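Side-chain contacts in heptaprenyl diphosphate synthase (HEPPP synthase) subunit 1 family protein (PDB 5H9D), which probably serves as one subunit of a two-chain heptaprenyl diphosphate synthase, a transferase expected to build a seven-isoprene-unit diphosphate: residues E9-I12 / E13-L16; L58-I61 / T62-L66; H80-T83 / L84-E87; L91-Q94 / N95-K99; Q170-V173 / K174-H178. All coordinates share one frame; numbering follows the deposited sequence.

How the contacts relate
The five contacts are local side-chain pairings, four along helices and one where a loop enters helix 174-180. Contacts 3 and 4 lie on successive helices with centres about 12 Å apart, and they touch: Phe-81 CZ reaches Ile-97 CG2 at 3.5 Å. Contact 1, its centre about 14 Å from that of contact 3, meets it through Gln-11 and Arg-15. Contact 2, on helix 43-65, touches contact 5 where Tyr-63 CD1 comes to 3.8 Å from Gln-170 CB. Contacts 1 and 5 lie on opposite sides of the chain's centre, their centres about 34 Å apart. All five come within reach of the farnesyl pyrophosphate synthetase chain, contact 5 through Gln-170.

Contact 1 (E9-I12 / E13-L16); sequences ERQI and EERL
Ile-12 overlaps Leu-16 one helical turn later, the two side chains lying alongside each other and pointing the same way. The touching branches are CG2 of Ile-12 and CD1 of Leu-16, 3.5 Å apart. With chi1 at -69°, Ile-12 places CG1 beside its own backbone N and turns CG2 to the opposite side, toward Leu-16. The backbone bond from Leu-16 N to Ile-12 O, 2.7 Å long, joins the same two residues, although Leu-16 is already the first residue to leave helical geometry. Both side chains are buried, and they continue onto Ile-77 and Leu-76 of helix 70-88.

The other flank is polar. Gln-11 and Glu-14 run side by side, their amide and carboxylate planes 44° apart, with Gln-11 CG 4.1 Å from Glu-14 OE2. Glu-14 OE1 then lies 3.5 Å from Arg-15 NE, well out of the guanidinium plane, so this pairing is one of charge without a directed N-H. Arg-15 has a stronger partner in Glu-135 of the farnesyl pyrophosphate synthetase chain, to which its NH2 forms a salt bridge. The last turn is thus amphipathic: hydrocarbon is directed into the subunit, while the arginine, probably charged, is held mainly by an acid of the partner chain.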
loop_
_atom_site.group_PDB
_atom_site.type_symbol
_atom_site.label_atom_id
_atom_site.label_comp_id
_atom_site.label_asym_id
_atom_site.label_seq_id
_atom_site.Cartn_x
_atom_site.Cartn_y
_atom_site.Cartn_z
ATOM N N GLU C 9 3.141 20.931 5.639
ATOM C CA GLU C 9 2.242 21.396 4.582
ATOM C C GLU C 9 3.027 21.523 3.286
ATOM O O GLU C 9 2.507 21.277 2.196
ATOM C CB GLU C 9 1.599 22.739 4.952
ATOM C CG GLU C 9 0.438 22.603 5.922
ATOM C CD GLU C 9 0.327 23.780 6.872
ATOM O OE1 GLU C 9 1.376 24.180 7.446
ATOM O OE2 GLU C 9 -0.805 24.295 7.055
ATOM N N ARG C 10 4.289 21.903 3.412
ATOM C CA ARG C 10 5.136 22.032 2.243
ATOM C C ARG C 10 5.487 20.645 1.708
ATOM O O ARG C 10 5.477 20.435 0.500
ATOM C CB ARG C 10 6.405 22.809 2.590
ATOM C CG ARG C 10 7.465 22.761 1.511
ATOM C CD ARG C 10 8.594 23.697 1.855
ATOM N NE ARG C 10 8.668 23.936 3.293
ATOM C CZ ARG C 10 9.689 24.542 3.889
ATOM N NH1 ARG C 10 10.720 24.961 3.156
ATOM N NH2 ARG C 10 9.677 24.737 5.210
ATOM N N GLN C 11 5.790 19.700 2.600
ATOM C CA GLN C 11 6.119 18.341 2.162
ATOM C C GLN C 11 4.918 17.679 1.485
ATOM O O GLN C 11 5.073 17.080 0.427
ATOM C CB GLN C 11 6.617 17.472 3.333
ATOM C CG GLN C 11 8.055 17.736 3.727
ATOM C CD GLN C 11 8.528 16.911 4.920
ATOM O OE1 GLN C 11 8.604 15.690 4.856
ATOM N NE2 GLN C 11 8.862 17.584 6.011
ATOM N N ILE C 12 3.728 17.795 2.082
ATOM C CA ILE C 12 2.528 17.196 1.500
ATOM C C ILE C 12 2.350 17.779 0.105
ATOM O O ILE C 12 1.852 17.129 -0.814
ATOM C CB ILE C 12 1.267 17.516 2.327
ATOM C CG1 ILE C 12 1.306 16.786 3.666
ATOM C CG2 ILE C 12 0.014 17.111 1.556
ATOM C CD1 ILE C 12 1.069 15.331 3.568
ATOM N N GLU C 13 2.782 19.022 -0.029
ATOM C CA GLU C 13 2.712 19.773 -1.271
ATOM C C GLU C 13 3.457 19.096 -2.404
ATOM O O GLU C 13 2.885 18.806 -3.452
ATOM C CB GLU C 13 3.289 21.165 -1.032
ATOM C CG GLU C 13 2.243 22.232 -0.855
ATOM C CD GLU C 13 1.581 22.523 -2.165
ATOM O OE1 GLU C 13 2.294 23.026 -3.062
ATOM O OE2 GLU C 13 0.372 22.228 -2.304
ATOM N N GLU C 14 4.743 18.856 -2.195
ATOM C CA GLU C 14 5.548 18.211 -3.216
ATOM C C GLU C 14 4.924 16.871 -3.593
ATOM O O GLU C 14 4.719 16.574 -4.777
ATOM C CB GLU C 14 6.982 18.007 -2.717
ATOM C CG GLU C 14 7.093 17.737 -1.217
ATOM C CD GLU C 14 8.315 16.894 -0.839
ATOM O OE1 GLU C 14 8.351 15.684 -1.198
ATOM O OE2 GLU C 14 9.238 17.450 -0.185
ATOM N N ARG C 15 4.612 16.078 -2.569
ATOM C CA ARG C 15 4.002 14.757 -2.725
ATOM C C ARG C 15 2.631 14.804 -3.430
ATOM O O ARG C 15 2.280 13.876 -4.157
ATOM C CB ARG C 15 3.897 14.067 -1.343
ATOM C CG ARG C 15 4.967 12.969 -1.043
ATOM C CD ARG C 15 6.346 13.348 -1.559
ATOM N NE ARG C 15 7.375 12.309 -1.459
ATOM C CZ ARG C 15 7.906 11.911 -0.315
ATOM N NH1 ARG C 15 7.481 12.450 0.815
ATOM N NH2 ARG C 15 8.912 11.046 -0.289
ATOM N N LEU C 16 1.873 15.883 -3.245
ATOM C CA LEU C 16 0.571 15.985 -3.887
ATOM C C LEU C 16 0.552 16.777 -5.193
ATOM O O LEU C 16 -0.471 17.368 -5.552
ATOM C CB LEU C 16 -0.452 16.605 -2.938
ATOM C CG LEU C 16 -1.027 15.731 -1.838
ATOM C CD1 LEU C 16 -2.166 16.481 -1.166
ATOM C CD2 LEU C 16 -1.514 14.415 -2.446
#

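Contact 2 (L58-I61 / T62-L66); sequences LDDI and TYNHL
Ile-61 and Leu-66 meet in the last, weakly bonded part of helix 43-65, five residues apart, with side chains that cross at about a right angle. The apolar part of the contact rests on this pair: Ile-61 CG1 lies 3.8 Å from Leu-66 CD1 and 4.0 Å from Leu-66 CB. His-65 has a left-handed backbone conformation (phi 62°), consistent with the turn that brings Leu-66 back against Ile-61. Ile-61 also packs on Ser-70 and Ile-71 of helix 70-88 and on Gln-103 of the farnesyl pyrophosphate synthetase chain.

Backbone bonding centres on one carbonyl. Asp-60 O accepts from Asn-64 N at 2.7 Å in a nearly straight bond (173° at the hydrogen), and also from Tyr-63 N at 2.9 Å, a donor standing above the carbonyl plane. Just upstream, Thr-62 N gives only a weak bond to Asp-59 O, and residues 62-65 widen into a pi-type turn.

Among the polar side chains, Asp-60 and Asn-64 lie side by side and point the same way, their flat ends 34° apart; Asn-64 ND2 stays 4.0 Å from Asp-60 CB, a packing approach. Taken together, Asp-60 O gathers two N-H donors where the turn changes its bonding pattern, so one acceptor serves both the i+3 and the i+4 donor, while the Ile-61/Leu-66 pair supplies apolar burial.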
loop_
_atom_site.group_PDB
_atom_site.type_symbol
_atom_site.label_atom_id
_atom_site.label_comp_id
_atom_site.label_asym_id
_atom_site.label_seq_id
_atom_site.Cartn_x
_atom_site.Cartn_y
_atom_site.Cartn_z
ATOM N N LEU C 58 -7.732 9.357 7.705
ATOM C CA LEU C 58 -8.458 8.136 7.356
ATOM C C LEU C 58 -9.596 7.931 8.346
ATOM O O LEU C 58 -10.637 7.364 8.007
ATOM C CB LEU C 58 -7.506 6.915 7.349
ATOM C CG LEU C 58 -6.316 6.943 6.363
ATOM C CD1 LEU C 58 -5.251 6.013 6.812
ATOM C CD2 LEU C 58 -6.754 6.597 4.962
ATOM N N ASP C 59 -9.405 8.390 9.574
ATOM C CA ASP C 59 -10.466 8.253 10.559
ATOM C C ASP C 59 -11.666 9.009 10.056
ATOM O O ASP C 59 -12.762 8.465 9.932
ATOM C CB ASP C 59 -10.057 8.858 11.890
ATOM C CG ASP C 59 -9.450 7.847 12.822
ATOM O OD1 ASP C 59 -9.916 6.684 12.789
ATOM O OD2 ASP C 59 -8.529 8.219 13.589
ATOM N N ASP C 60 -11.416 10.277 9.750
ATOM C CA ASP C 60 -12.414 11.222 9.265
ATOM C C ASP C 60 -13.193 10.843 8.026
ATOM O O ASP C 60 -14.351 11.209 7.898
ATOM C CB ASP C 60 -11.761 12.585 9.033
ATOM C CG ASP C 60 -11.287 13.219 10.326
ATOM O OD1 ASP C 60 -11.888 12.905 11.387
ATOM O OD2 ASP C 60 -10.334 14.029 10.290
ATOM N N ILE C 61 -12.557 10.137 7.102
ATOM C CA ILE C 61 -13.219 9.739 5.877
ATOM C C ILE C 61 -14.568 9.061 6.129
ATOM O O ILE C 61 -15.537 9.321 5.429
ATOM C CB ILE C 61 -12.267 8.834 5.049
ATOM C CG1 ILE C 61 -11.199 9.724 4.385
ATOM C CG2 ILE C 61 -13.046 8.003 4.027
ATOM C CD1 ILE C 61 -9.940 8.998 3.988
ATOM N N THR C 62 -14.642 8.229 7.153
ATOM C CA THR C 62 -15.880 7.531 7.446
ATOM C C THR C 62 -16.871 8.359 8.294
ATOM O O THR C 62 -18.069 8.060 8.327
ATOM C CB THR C 62 -15.574 6.167 8.138
ATOM O OG1 THR C 62 -14.418 5.567 7.537
ATOM C CG2 THR C 62 -16.709 5.202 7.933
ATOM N N TYR C 63 -16.376 9.401 8.970
ATOM C CA TYR C 63 -17.231 10.263 9.807
ATOM C C TYR C 63 -17.739 11.535 9.108
ATOM O O TYR C 63 -18.888 11.936 9.298
ATOM C CB TYR C 63 -16.524 10.678 11.098
ATOM C CG TYR C 63 -17.497 11.299 12.081
ATOM C CD1 TYR C 63 -18.680 10.633 12.429
ATOM C CD2 TYR C 63 -17.256 12.555 12.656
ATOM C CE1 TYR C 63 -19.606 11.202 13.329
ATOM C CE2 TYR C 63 -18.176 13.136 13.558
ATOM C CZ TYR C 63 -19.349 12.452 13.886
ATOM O OH TYR C 63 -20.273 13.021 14.744
ATOM N N ASN C 64 -16.878 12.185 8.336
ATOM C CA ASN C 64 -17.280 13.378 7.611
ATOM C C ASN C 64 -17.822 12.972 6.234
ATOM O O ASN C 64 -18.236 13.812 5.437
ATOM C CB ASN C 64 -16.096 14.343 7.461
ATOM C CG ASN C 64 -15.791 15.108 8.745
ATOM O OD1 ASN C 64 -16.687 15.368 9.545
ATOM N ND2 ASN C 64 -14.529 15.493 8.933
ATOM N N HIS C 65 -17.839 11.672 5.975
ATOM C CA HIS C 65 -18.308 11.125 4.702
ATOM C C HIS C 65 -17.495 11.558 3.486
ATOM O O HIS C 65 -18.038 11.709 2.402
ATOM C CB HIS C 65 -19.776 11.475 4.461
ATOM C CG HIS C 65 -20.733 10.656 5.263
ATOM N ND1 HIS C 65 -20.780 10.704 6.640
ATOM C CD2 HIS C 65 -21.686 9.773 4.884
ATOM C CE1 HIS C 65 -21.723 9.887 7.075
ATOM N NE2 HIS C 65 -22.288 9.309 6.031
ATOM N N LEU C 66 -16.196 11.763 3.668
ATOM C CA LEU C 66 -15.345 12.137 2.555
ATOM C C LEU C 66 -15.363 10.968 1.555
ATOM O O LEU C 66 -15.556 9.804 1.937
ATOM C CB LEU C 66 -13.923 12.382 3.049
ATOM C CG LEU C 66 -13.812 13.260 4.300
ATOM C CD1 LEU C 66 -12.344 13.372 4.709
ATOM C CD2 LEU C 66 -14.401 14.639 4.042
#

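Contact 3 (H80-T83 / L84-E87); sequences HFYT and LLAE
Phe-81 and Leu-85 form an i/i+4 side-chain pair on helix 70-88, one helix of the subunit's all-helical fold, and they make up the close-packed part of the contact. The leucine lies obliquely against the ring, bringing CD2 to 3.4 Å from Phe-81 CZ and CD1 to 3.5 Å from Phe-81 CE2. The phenylalanine ring is carried there by a chi1 of 164°, with CG opposite the backbone N. Leu-85 also presents its CB to the edge of the Tyr-82 ring, 4.1 Å from CD1. This side faces helix 91-112, where Ile-97 and Ile-101 receive Phe-81 and Gln-94 receives Leu-85. Tyr-82 finishes at the partner chain, its OH hydrogen-bonded to His-130 of farnesyl pyrophosphate synthetase.

The His-80/Leu-84 pair is looser, though buried, with Leu-84 packed on Val-46 and Thr-50 of helix 43-65. Leu-84 reaches the imidazole through its methyls, CD1 lying 3.7 Å from His-80 CE1. On the solvent side Glu-87, exposed, extends its chain past the Thr-83 carbonyl. Thr-83 OG1 donates to His-80 O within the same turn, though the modelled length of that bond is doubtful. Over one face of the His-80 ring, displaced toward the rim, sits Leu-84 CD2, 4.0 Å above the plane.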
loop_
_atom_site.group_PDB
_atom_site.type_symbol
_atom_site.label_atom_id
_atom_site.label_comp_id
_atom_site.label_asym_id
_atom_site.label_seq_id
_atom_site.Cartn_x
_atom_site.Cartn_y
_atom_site.Cartn_z
ATOM N N HIS C 80 4.443 8.767 2.989
ATOM C CA HIS C 80 5.360 9.864 3.181
ATOM C C HIS C 80 6.067 9.686 4.520
ATOM O O HIS C 80 7.277 9.845 4.614
ATOM C CB HIS C 80 4.623 11.202 3.140
ATOM C CG HIS C 80 5.524 12.376 3.371
ATOM N ND1 HIS C 80 6.900 12.278 3.302
ATOM C CD2 HIS C 80 5.254 13.666 3.685
ATOM C CE1 HIS C 80 7.437 13.454 3.566
ATOM N NE2 HIS C 80 6.462 14.313 3.802
ATOM N N PHE C 81 5.300 9.340 5.545
ATOM C CA PHE C 81 5.831 9.110 6.887
ATOM C C PHE C 81 7.026 8.163 6.936
ATOM O O PHE C 81 7.902 8.323 7.787
ATOM C CB PHE C 81 4.722 8.539 7.792
ATOM C CG PHE C 81 5.224 7.909 9.085
ATOM C CD1 PHE C 81 5.386 8.677 10.242
ATOM C CD2 PHE C 81 5.481 6.538 9.158
ATOM C CE1 PHE C 81 5.782 8.097 11.438
ATOM C CE2 PHE C 81 5.878 5.950 10.351
ATOM C CZ PHE C 81 6.026 6.738 11.498
ATOM N N TYR C 82 7.059 7.173 6.042
ATOM C CA TYR C 82 8.144 6.191 6.057
ATOM C C TYR C 82 9.407 6.636 5.310
ATOM O O TYR C 82 10.526 6.290 5.706
ATOM C CB TYR C 82 7.592 4.829 5.566
ATOM C CG TYR C 82 8.574 3.673 5.356
ATOM C CD1 TYR C 82 9.704 3.483 6.174
ATOM C CD2 TYR C 82 8.314 2.711 4.378
ATOM C CE1 TYR C 82 10.529 2.362 6.015
ATOM C CE2 TYR C 82 9.129 1.592 4.218
ATOM C CZ TYR C 82 10.225 1.418 5.031
ATOM O OH TYR C 82 10.973 0.275 4.836
ATOM N N THR C 83 9.244 7.403 4.240
ATOM C CA THR C 83 10.415 7.896 3.526
ATOM C C THR C 83 11.164 8.702 4.570
ATOM O O THR C 83 12.391 8.774 4.560
ATOM C CB THR C 83 10.022 8.819 2.382
ATOM O OG1 THR C 83 8.978 9.694 2.821
ATOM C CG2 THR C 83 9.549 8.011 1.191
ATOM N N LEU C 84 10.375 9.288 5.470
ATOM C CA LEU C 84 10.815 10.106 6.592
ATOM C C LEU C 84 11.469 9.229 7.667
ATOM O O LEU C 84 12.512 9.588 8.205
ATOM C CB LEU C 84 9.615 10.837 7.176
ATOM C CG LEU C 84 9.601 12.366 7.263
ATOM C CD1 LEU C 84 10.159 12.996 5.989
ATOM C CD2 LEU C 84 8.156 12.817 7.520
ATOM N N LEU C 85 10.873 8.090 8.010
ATOM C CA LEU C 85 11.535 7.236 8.992
ATOM C C LEU C 85 12.850 6.833 8.328
ATOM O O LEU C 85 13.867 6.631 8.991
ATOM C CB LEU C 85 10.736 5.964 9.293
ATOM C CG LEU C 85 9.394 5.973 10.031
ATOM C CD1 LEU C 85 9.067 4.539 10.355
ATOM C CD2 LEU C 85 9.424 6.817 11.316
ATOM N N ALA C 86 12.804 6.720 7.000
ATOM C CA ALA C 86 13.961 6.334 6.196
ATOM C C ALA C 86 15.155 7.283 6.338
ATOM O O ALA C 86 16.293 6.817 6.478
ATOM C CB ALA C 86 13.565 6.217 4.735
ATOM N N GLU C 87 14.921 8.597 6.299
ATOM C CA GLU C 87 16.044 9.525 6.454
ATOM C C GLU C 87 16.472 9.686 7.917
ATOM O O GLU C 87 17.617 10.062 8.177
ATOM C CB GLU C 87 15.756 10.896 5.816
ATOM C CG GLU C 87 14.514 11.603 6.272
ATOM C CD GLU C 87 14.005 12.606 5.235
ATOM O OE1 GLU C 87 13.611 12.161 4.115
ATOM O OE2 GLU C 87 13.994 13.833 5.533
#

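Contact 4 (L91-Q94 / N95-K99); sequences LSFQ and NEISK
Gln-94 O is gripped twice by Ser-98: the hydroxyl OG donates to it at 2.8 Å in the carbonyl plane, and the backbone N donates at 3.2 Å from above that plane. The serine reaches the carbonyl of the preceding turn because chi1 of 59° sets OG between its own backbone N and carbonyl carbon, folded back along the helix. A buried hydroxyl is thereby satisfied without leaving its own helix, beside Glu-119 of the farnesyl pyrophosphate synthetase chain.

A second shared acceptor is Ser-92 O, which takes Glu-96 N at 3.3 Å and Asn-95 N at 3.1 Å, the latter from above the carbonyl plane, combining i+4 and i+3 bonds in one atom.

The apolar pair is Phe-93 and Ile-97, side by side and pointing the same way. Ile-97 CG1 meets the ring obliquely, 3.2 Å from Phe-93 CE1 and 3.6 Å from Phe-93 CZ. The phenylalanine continues into helix 118-140, its ring edge-to-face with Phe-140, while Ile-97 touches Phe-81 of helix 70-88. The contact thus divides its chemistry by side: aromatic and branched hydrocarbon fill the interior between helices, and the one buried hydroxyl that faces the partner chain spends its hydrogen on the helix backbone.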
loop_
_atom_site.group_PDB
_atom_site.type_symbol
_atom_site.label_atom_id
_atom_site.label_comp_id
_atom_site.label_asym_id
_atom_site.label_seq_id
_atom_site.Cartn_x
_atom_site.Cartn_y
_atom_site.Cartn_z
ATOM N N LEU C 91 17.145 3.128 13.279
ATOM C CA LEU C 91 16.355 1.928 13.084
ATOM C C LEU C 91 15.468 1.503 14.259
ATOM O O LEU C 91 14.312 1.140 14.046
ATOM C CB LEU C 91 17.269 0.781 12.657
ATOM C CG LEU C 91 16.505 -0.423 12.136
ATOM C CD1 LEU C 91 17.422 -1.258 11.260
ATOM C CD2 LEU C 91 15.977 -1.217 13.313
ATOM N N SER C 92 15.984 1.539 15.486
ATOM C CA SER C 92 15.176 1.141 16.646
ATOM C C SER C 92 13.924 1.981 16.826
ATOM O O SER C 92 12.924 1.493 17.354
ATOM C CB SER C 92 15.993 1.199 17.939
ATOM O OG SER C 92 16.405 -0.104 18.314
ATOM N N PHE C 93 13.990 3.245 16.406
ATOM C CA PHE C 93 12.861 4.158 16.512
ATOM C C PHE C 93 11.729 3.671 15.628
ATOM O O PHE C 93 10.556 3.876 15.947
ATOM C CB PHE C 93 13.280 5.565 16.092
ATOM C CG PHE C 93 12.134 6.527 15.941
ATOM C CD1 PHE C 93 11.154 6.626 16.921
ATOM C CD2 PHE C 93 12.051 7.351 14.830
ATOM C CE1 PHE C 93 10.102 7.540 16.798
ATOM C CE2 PHE C 93 11.014 8.265 14.690
ATOM C CZ PHE C 93 10.032 8.362 15.679
ATOM N N GLN C 94 12.091 3.020 14.520
ATOM C CA GLN C 94 11.100 2.494 13.592
ATOM C C GLN C 94 10.318 1.295 14.151
ATOM O O GLN C 94 9.218 0.996 13.676
ATOM C CB GLN C 94 11.739 2.092 12.267
ATOM C CG GLN C 94 10.677 1.842 11.203
ATOM C CD GLN C 94 11.176 1.025 10.036
ATOM O OE1 GLN C 94 11.452 -0.172 10.173
ATOM N NE2 GLN C 94 11.296 1.663 8.873
ATOM N N ASN C 95 10.899 0.620 15.144
ATOM C CA ASN C 95 10.287 -0.534 15.804
ATOM C C ASN C 95 9.259 0.063 16.742
ATOM O O ASN C 95 8.048 -0.063 16.524
ATOM C CB ASN C 95 11.356 -1.317 16.594
ATOM C CG ASN C 95 10.807 -2.594 17.300
ATOM O OD1 ASN C 95 10.712 -2.630 18.529
ATOM N ND2 ASN C 95 10.477 -3.638 16.526
ATOM N N GLU C 96 9.755 0.741 17.771
ATOM C CA GLU C 96 8.903 1.395 18.763
ATOM C C GLU C 96 7.723 2.119 18.127
ATOM O O GLU C 96 6.587 2.011 18.584
ATOM C CB GLU C 96 9.720 2.419 19.551
ATOM C CG GLU C 96 10.797 1.826 20.428
ATOM C CD GLU C 96 10.223 1.275 21.727
ATOM O OE1 GLU C 96 9.499 0.242 21.663
ATOM O OE2 GLU C 96 10.482 1.882 22.806
ATOM N N ILE C 97 8.008 2.861 17.064
ATOM C CA ILE C 97 6.987 3.639 16.383
ATOM C C ILE C 97 5.964 2.794 15.611
ATOM O O ILE C 97 4.768 3.100 15.649
ATOM C CB ILE C 97 7.663 4.736 15.492
ATOM C CG1 ILE C 97 7.288 6.122 16.017
ATOM C CG2 ILE C 97 7.249 4.615 14.056
ATOM C CD1 ILE C 97 5.810 6.457 15.906
ATOM N N SER C 98 6.400 1.729 14.936
ATOM C CA SER C 98 5.426 0.922 14.206
ATOM C C SER C 98 4.706 0.025 15.180
ATOM O O SER C 98 3.609 -0.443 14.894
ATOM C CB SER C 98 6.054 0.102 13.066
ATOM O OG SER C 98 7.061 -0.782 13.505
ATOM N N LYS C 99 5.311 -0.192 16.345
ATOM C CA LYS C 99 4.678 -0.997 17.393
ATOM C C LYS C 99 3.482 -0.173 17.897
ATOM O O LYS C 99 2.443 -0.721 18.294
ATOM C CB LYS C 99 5.679 -1.255 18.528
ATOM C CG LYS C 99 5.078 -1.830 19.817
ATOM C CD LYS C 99 5.423 -0.981 21.102
ATOM C CE LYS C 99 4.622 0.356 21.251
ATOM N NZ LYS C 99 3.129 0.216 21.403
#

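Contact 5 (Q170-V173 / K174-H178); sequences QSEV and KHYLH
Within 170-173, Glu-172 is the first residue to meet the helix, laying its aliphatic CG over one face of the Tyr-176 ring. This is a CH-pi contact: CG stands 4.1 Å from the ring centroid, 21° off the normal, and shifted toward the rim. The chain bends at chi2 (109°), and its carboxylate is turned almost perpendicular to the ring, 84° between the planes, so that hydrocarbon and not charge covers the aromatic surface. Glu-172 itself is buried and also touches Gln-114.

Val-173 comes next, at the N-cap position, and its two methyls share the first turn. CG1 lies against Tyr-176 at 3.2 Å from CD2, with the two side chains crossing at about a right angle, whereas CG2 goes to His-175, 3.5 Å from its CD2 and oblique to the imidazole. The backbone N of Val-173 sits at the edge of the tyrosine ring, in its plane, and its carbonyl accepts a weak bond from Leu-177 N, 3.4 Å away. Leu-177 packs on Phe-165, which also makes a cation-pi contact with Lys-174. The whole is the N-terminal entry of helix 174-180, where a loop runs into the first turn and the N-cap valine gives it a backbone carbonyl and apolar packing.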
loop_
_atom_site.group_PDB
_atom_site.type_symbol
_atom_site.label_atom_id
_atom_site.label_comp_id
_atom_site.label_asym_id
_atom_site.label_seq_id
_atom_site.Cartn_x
_atom_site.Cartn_y
_atom_site.Cartn_z
ATOM N N GLN C 170 -16.753 8.028 16.883
ATOM C CA GLN C 170 -17.968 8.062 16.050
ATOM C C GLN C 170 -19.142 7.166 16.514
ATOM O O GLN C 170 -20.270 7.626 16.589
ATOM C CB GLN C 170 -17.601 7.729 14.574
ATOM C CG GLN C 170 -18.340 6.507 13.953
ATOM C CD GLN C 170 -17.774 6.026 12.588
ATOM O OE1 GLN C 170 -16.708 5.391 12.507
ATOM N NE2 GLN C 170 -18.504 6.324 11.518
ATOM N N SER C 171 -18.899 5.897 16.819
ATOM C CA SER C 171 -19.988 5.017 17.248
ATOM C C SER C 171 -20.458 5.232 18.692
ATOM O O SER C 171 -21.282 4.466 19.202
ATOM C CB SER C 171 -19.598 3.546 17.060
ATOM O OG SER C 171 -20.088 3.025 15.834
ATOM N N GLU C 172 -19.923 6.258 19.351
ATOM C CA GLU C 172 -20.298 6.592 20.727
ATOM C C GLU C 172 -20.873 8.028 20.700
ATOM O O GLU C 172 -20.408 8.863 19.917
ATOM C CB GLU C 172 -19.075 6.477 21.666
ATOM C CG GLU C 172 -19.042 5.169 22.502
ATOM C CD GLU C 172 -17.961 4.143 22.086
ATOM O OE1 GLU C 172 -17.248 4.347 21.072
ATOM O OE2 GLU C 172 -17.834 3.112 22.793
ATOM N N VAL C 173 -21.895 8.309 21.515
ATOM C CA VAL C 173 -22.517 9.638 21.505
ATOM C C VAL C 173 -21.829 10.705 22.377
ATOM O O VAL C 173 -21.134 10.380 23.334
ATOM C CB VAL C 173 -24.047 9.556 21.847
ATOM C CG1 VAL C 173 -24.265 9.183 23.306
ATOM C CG2 VAL C 173 -24.727 10.891 21.496
ATOM N N LYS C 174 -22.015 11.977 22.008
ATOM C CA LYS C 174 -21.402 13.108 22.712
ATOM C C LYS C 174 -21.381 12.876 24.205
ATOM O O LYS C 174 -20.314 12.810 24.796
ATOM C CB LYS C 174 -22.150 14.417 22.425
ATOM C CG LYS C 174 -22.273 14.802 20.954
ATOM C CD LYS C 174 -21.062 15.556 20.422
ATOM C CE LYS C 174 -21.326 15.991 18.970
ATOM N NZ LYS C 174 -20.171 16.645 18.287
ATOM N N HIS C 175 -22.560 12.748 24.813
ATOM C CA HIS C 175 -22.652 12.517 26.254
ATOM C C HIS C 175 -21.453 11.645 26.651
ATOM O O HIS C 175 -20.478 12.145 27.225
ATOM C CB HIS C 175 -23.960 11.791 26.634
ATOM C CG HIS C 175 -25.171 12.217 25.849
ATOM N ND1 HIS C 175 -26.419 12.346 26.427
ATOM C CD2 HIS C 175 -25.347 12.443 24.523
ATOM C CE1 HIS C 175 -27.309 12.628 25.490
ATOM N NE2 HIS C 175 -26.685 12.691 24.326
ATOM N N TYR C 176 -21.532 10.354 26.325
ATOM C CA TYR C 176 -20.461 9.394 26.609
ATOM C C TYR C 176 -19.112 10.096 26.653
ATOM O O TYR C 176 -18.611 10.484 27.700
ATOM C CB TYR C 176 -20.325 8.374 25.484
ATOM C CG TYR C 176 -21.305 7.242 25.369
ATOM C CD1 TYR C 176 -21.409 6.272 26.359
ATOM C CD2 TYR C 176 -21.999 7.041 24.177
ATOM C CE1 TYR C 176 -22.172 5.120 26.152
ATOM C CE2 TYR C 176 -22.755 5.907 23.956
ATOM C CZ TYR C 176 -22.839 4.946 24.942
ATOM O OH TYR C 176 -23.577 3.807 24.703
ATOM N N LEU C 177 -18.547 10.228 25.459
ATOM C CA LEU C 177 -17.250 10.826 25.207
ATOM C C LEU C 177 -16.852 11.966 26.098
ATOM O O LEU C 177 -15.798 11.932 26.720
ATOM C CB LEU C 177 -17.168 11.283 23.747
ATOM C CG LEU C 177 -16.060 12.280 23.396
ATOM C CD1 LEU C 177 -14.730 11.805 23.952
ATOM C CD2 LEU C 177 -15.981 12.450 21.900
ATOM N N HIS C 178 -17.685 12.991 26.141
ATOM C CA HIS C 178 -17.384 14.158 26.944
ATOM C C HIS C 178 -17.286 13.802 28.429
ATOM O O HIS C 178 -16.647 14.514 29.196
ATOM C CB HIS C 178 -18.425 15.248 26.651
ATOM C CG HIS C 178 -18.521 15.606 25.192
ATOM N ND1 HIS C 178 -19.213 14.840 24.275
ATOM C CD2 HIS C 178 -17.964 16.618 24.483
ATOM C CE1 HIS C 178 -19.079 15.362 23.069
ATOM N NE2 HIS C 178 -18.324 16.442 23.166
#